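Local coordinates for lactate utilization protein C (Deinococcus radiodurans, PDB 2G40), which may function in L-lactate utilization as a homodimeric member of the LutC/YkgG family, at residues A[141-147]-A[190-196]. Sequence-based numbering, arbitrary orientation.
Sequences TIILDHR and RPLTWLS
One face of the W194 indole carries I143, whose CD1 sits over the six-membered ring, 3.6 Å from its centroid, in a CH-pi contact; L192 CB lies at the ring's edge. The I143 and W194 side chains leave the same face of an antiparallel strand pair, 141-144 with 192-196, within the small mixed sheet of the LUD domain. An antiparallel pairing with a strand of the second subunit continues this sheet, and the indole stacks on W194 of that subunit. With an alanine here, I143 CD1 would probably lose the ring face it rests on, and the tryptophan stack between the two subunits would be gone. I143 suits its place because its apolar CG1-CD1 branch is long enough to reach over the indole; CG1 anti to the carbonyl carbon (chi1 -58°) runs it alongside the tryptophan, while helix 175-187 packs on both residues. Four backbone hydrogen bonds join I142 to L195 and L144 to T193, whose apolar and threonine side chains occupy the other face.

Beyond the strand end, the H146 ring has L144 CB over one face and P191 O at its edge. The imidazole can serve two polar partners: NE2 reaches T193 OG1 at 2.7 Å, while ND1 bonds G151 O. The guanidinium of R147 is covered on one face by R190 NE, 3.0 Å above its plane, and the two guanidinium planes are turned 45° from each other. At its edge sits D145 OD2, salt-bridged to R147 NE at 2.7 Å. D145 and E188, the latter salt-bridged to both arginines, probably offset the paired positive charges. At the other end of the pairing, the short side chains of a threonine and a serine bring two hydroxyls together in a buried bond, T141 OG1 to S196 OG, 2.6 Å long.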
loop_
_atom_site.group_PDB
_atom_site.type_symbol
_atom_site.label_atom_id
_atom_site.label_comp_id
_atom_site.label_asym_id
_atom_site.label_seq_id
_atom_site.Cartn_x
_atom_site.Cartn_y
_atom_site.Cartn_z
ATOM N N THR A 141 -4.778 -9.785 -8.184
ATOM C CA THR A 141 -3.973 -8.850 -7.386
ATOM C C THR A 141 -2.760 -8.380 -8.123
ATOM O O THR A 141 -2.059 -9.177 -8.741
ATOM C CB THR A 141 -3.460 -9.521 -6.095
ATOM O OG1 THR A 141 -4.574 -9.916 -5.300
ATOM C CG2 THR A 141 -2.556 -8.570 -5.273
ATOM N N ILE A 142 -2.489 -7.088 -8.018
ATOM C CA ILE A 142 -1.263 -6.568 -8.507
ATOM C C ILE A 142 -0.536 -6.030 -7.283
ATOM O O ILE A 142 -1.084 -5.247 -6.490
ATOM C CB ILE A 142 -1.471 -5.493 -9.564
ATOM C CG1 ILE A 142 -2.094 -6.097 -10.830
ATOM C CG2 ILE A 142 -0.148 -4.848 -9.885
ATOM C CD1 ILE A 142 -2.669 -5.076 -11.781
ATOM N N ILE A 143 0.696 -6.480 -7.121
ATOM C CA ILE A 143 1.538 -5.979 -6.045
ATOM C C ILE A 143 2.601 -5.043 -6.604
ATOM O O ILE A 143 3.336 -5.392 -7.539
ATOM C CB ILE A 143 2.249 -7.100 -5.299
ATOM C CG1 ILE A 143 1.235 -8.091 -4.712
ATOM C CG2 ILE A 143 3.164 -6.489 -4.182
ATOM C CD1 ILE A 143 1.850 -9.381 -4.137
ATOM N N LEU A 144 2.656 -3.863 -6.014
ATOM C CA LEU A 144 3.708 -2.916 -6.243
ATOM C C LEU A 144 4.670 -2.944 -5.085
ATOM O O LEU A 144 4.251 -2.927 -3.921
ATOM C CB LEU A 144 3.142 -1.508 -6.326
ATOM C CG LEU A 144 1.974 -1.237 -7.274
ATOM C CD1 LEU A 144 1.813 0.282 -7.363
ATOM C CD2 LEU A 144 2.147 -1.846 -8.661
ATOM N N ASP A 145 5.955 -2.885 -5.412
ATOM C CA ASP A 145 7.002 -2.722 -4.410
ATOM C C ASP A 145 7.780 -1.412 -4.574
ATOM O O ASP A 145 8.775 -1.211 -3.899
ATOM C CB ASP A 145 7.940 -3.943 -4.341
ATOM C CG ASP A 145 8.808 -4.117 -5.584
ATOM O OD1 ASP A 145 8.673 -3.342 -6.548
ATOM O OD2 ASP A 145 9.604 -5.068 -5.596
ATOM N N HIS A 146 7.309 -0.542 -5.463
ATOM C CA HIS A 146 7.717 0.863 -5.506
ATOM C C HIS A 146 9.169 1.053 -5.862
ATOM O O HIS A 146 9.811 1.985 -5.420
ATOM C CB HIS A 146 7.270 1.520 -4.197
ATOM C CG HIS A 146 5.791 1.426 -4.016
ATOM N ND1 HIS A 146 4.915 2.122 -4.823
ATOM C CD2 HIS A 146 5.029 0.642 -3.218
ATOM C CE1 HIS A 146 3.677 1.803 -4.494
ATOM N NE2 HIS A 146 3.721 0.924 -3.511
ATOM N N ARG A 147 9.658 0.114 -6.667
ATOM C CA ARG A 147 10.934 0.232 -7.320
ATOM C C ARG A 147 10.826 1.300 -8.409
ATOM O O ARG A 147 9.789 1.984 -8.547
ATOM C CB ARG A 147 11.358 -1.133 -7.829
ATOM C CG ARG A 147 11.804 -2.050 -6.696
ATOM C CD ARG A 147 11.979 -3.452 -7.197
ATOM N NE ARG A 147 12.208 -4.423 -6.138
ATOM C CZ ARG A 147 13.383 -4.679 -5.567
ATOM N NH1 ARG A 147 14.476 -4.018 -5.924
ATOM N NH2 ARG A 147 13.464 -5.592 -4.602
ATOM N N ARG A 190 11.193 -2.637 1.584
ATOM C CA ARG A 190 10.428 -1.887 0.601
ATOM C C ARG A 190 8.964 -2.022 0.951
ATOM O O ARG A 190 8.513 -3.096 1.340
ATOM C CB ARG A 190 10.628 -2.410 -0.802
ATOM C CG ARG A 190 12.025 -2.235 -1.331
ATOM C CD ARG A 190 12.120 -2.678 -2.761
ATOM N NE ARG A 190 13.516 -2.687 -3.178
ATOM C CZ ARG A 190 14.199 -1.614 -3.557
ATOM N NH1 ARG A 190 13.629 -0.428 -3.580
ATOM N NH2 ARG A 190 15.466 -1.736 -3.931
ATOM N N PRO A 191 8.214 -0.935 0.799
ATOM C CA PRO A 191 6.778 -1.019 1.003
ATOM C C PRO A 191 6.103 -1.794 -0.099
ATOM O O PRO A 191 6.561 -1.773 -1.252
ATOM C CB PRO A 191 6.339 0.437 0.939
ATOM C CG PRO A 191 7.385 1.089 0.070
ATOM C CD PRO A 191 8.646 0.425 0.407
ATOM N N LEU A 192 5.007 -2.453 0.243
ATOM C CA LEU A 192 4.202 -3.137 -0.768
ATOM C C LEU A 192 2.812 -2.589 -0.760
ATOM O O LEU A 192 2.253 -2.306 0.301
ATOM C CB LEU A 192 4.104 -4.632 -0.520
ATOM C CG LEU A 192 5.363 -5.467 -0.348
ATOM C CD1 LEU A 192 4.926 -6.887 -0.173
ATOM C CD2 LEU A 192 6.303 -5.357 -1.520
ATOM N N THR A 193 2.249 -2.471 -1.950
ATOM C CA THR A 193 0.875 -2.062 -2.113
ATOM C C THR A 193 0.210 -3.170 -2.918
ATOM O O THR A 193 0.628 -3.466 -4.023
ATOM C CB THR A 193 0.804 -0.709 -2.832
ATOM O OG1 THR A 193 1.575 0.265 -2.101
ATOM C CG2 THR A 193 -0.601 -0.278 -2.989
ATOM N N TRP A 194 -0.800 -3.807 -2.341
ATOM C CA TRP A 194 -1.507 -4.881 -3.018
ATOM C C TRP A 194 -2.855 -4.353 -3.451
ATOM O O TRP A 194 -3.680 -3.990 -2.611
ATOM C CB TRP A 194 -1.790 -6.021 -2.074
ATOM C CG TRP A 194 -0.623 -6.801 -1.587
ATOM C CD1 TRP A 194 0.567 -6.326 -1.155
ATOM C CD2 TRP A 194 -0.575 -8.217 -1.439
ATOM N NE1 TRP A 194 1.375 -7.365 -0.765
ATOM C CE2 TRP A 194 0.694 -8.539 -0.917
ATOM C CE3 TRP A 194 -1.492 -9.252 -1.678
ATOM C CZ2 TRP A 194 1.081 -9.850 -0.656
ATOM C CZ3 TRP A 194 -1.116 -10.538 -1.428
ATOM C CH2 TRP A 194 0.161 -10.837 -0.901
ATOM N N LEU A 195 -3.081 -4.352 -4.756
ATOM C CA LEU A 195 -4.305 -3.861 -5.361
ATOM C C LEU A 195 -5.018 -5.096 -5.877
ATOM O O LEU A 195 -4.439 -5.829 -6.647
ATOM C CB LEU A 195 -3.952 -2.936 -6.521
ATOM C CG LEU A 195 -2.842 -1.931 -6.199
ATOM C CD1 LEU A 195 -2.254 -1.356 -7.452
ATOM C CD2 LEU A 195 -3.393 -0.849 -5.305
ATOM N N SER A 196 -6.252 -5.342 -5.438
ATOM C CA SER A 196 -6.907 -6.632 -5.698
ATOM C C SER A 196 -8.349 -6.492 -6.118
ATOM O O SER A 196 -9.098 -5.694 -5.546
ATOM C CB SER A 196 -6.877 -7.540 -4.461
ATOM O OG SER A 196 -5.557 -7.818 -4.034
HETATM O O HOH W 1 10.895 0.236 -3.001
#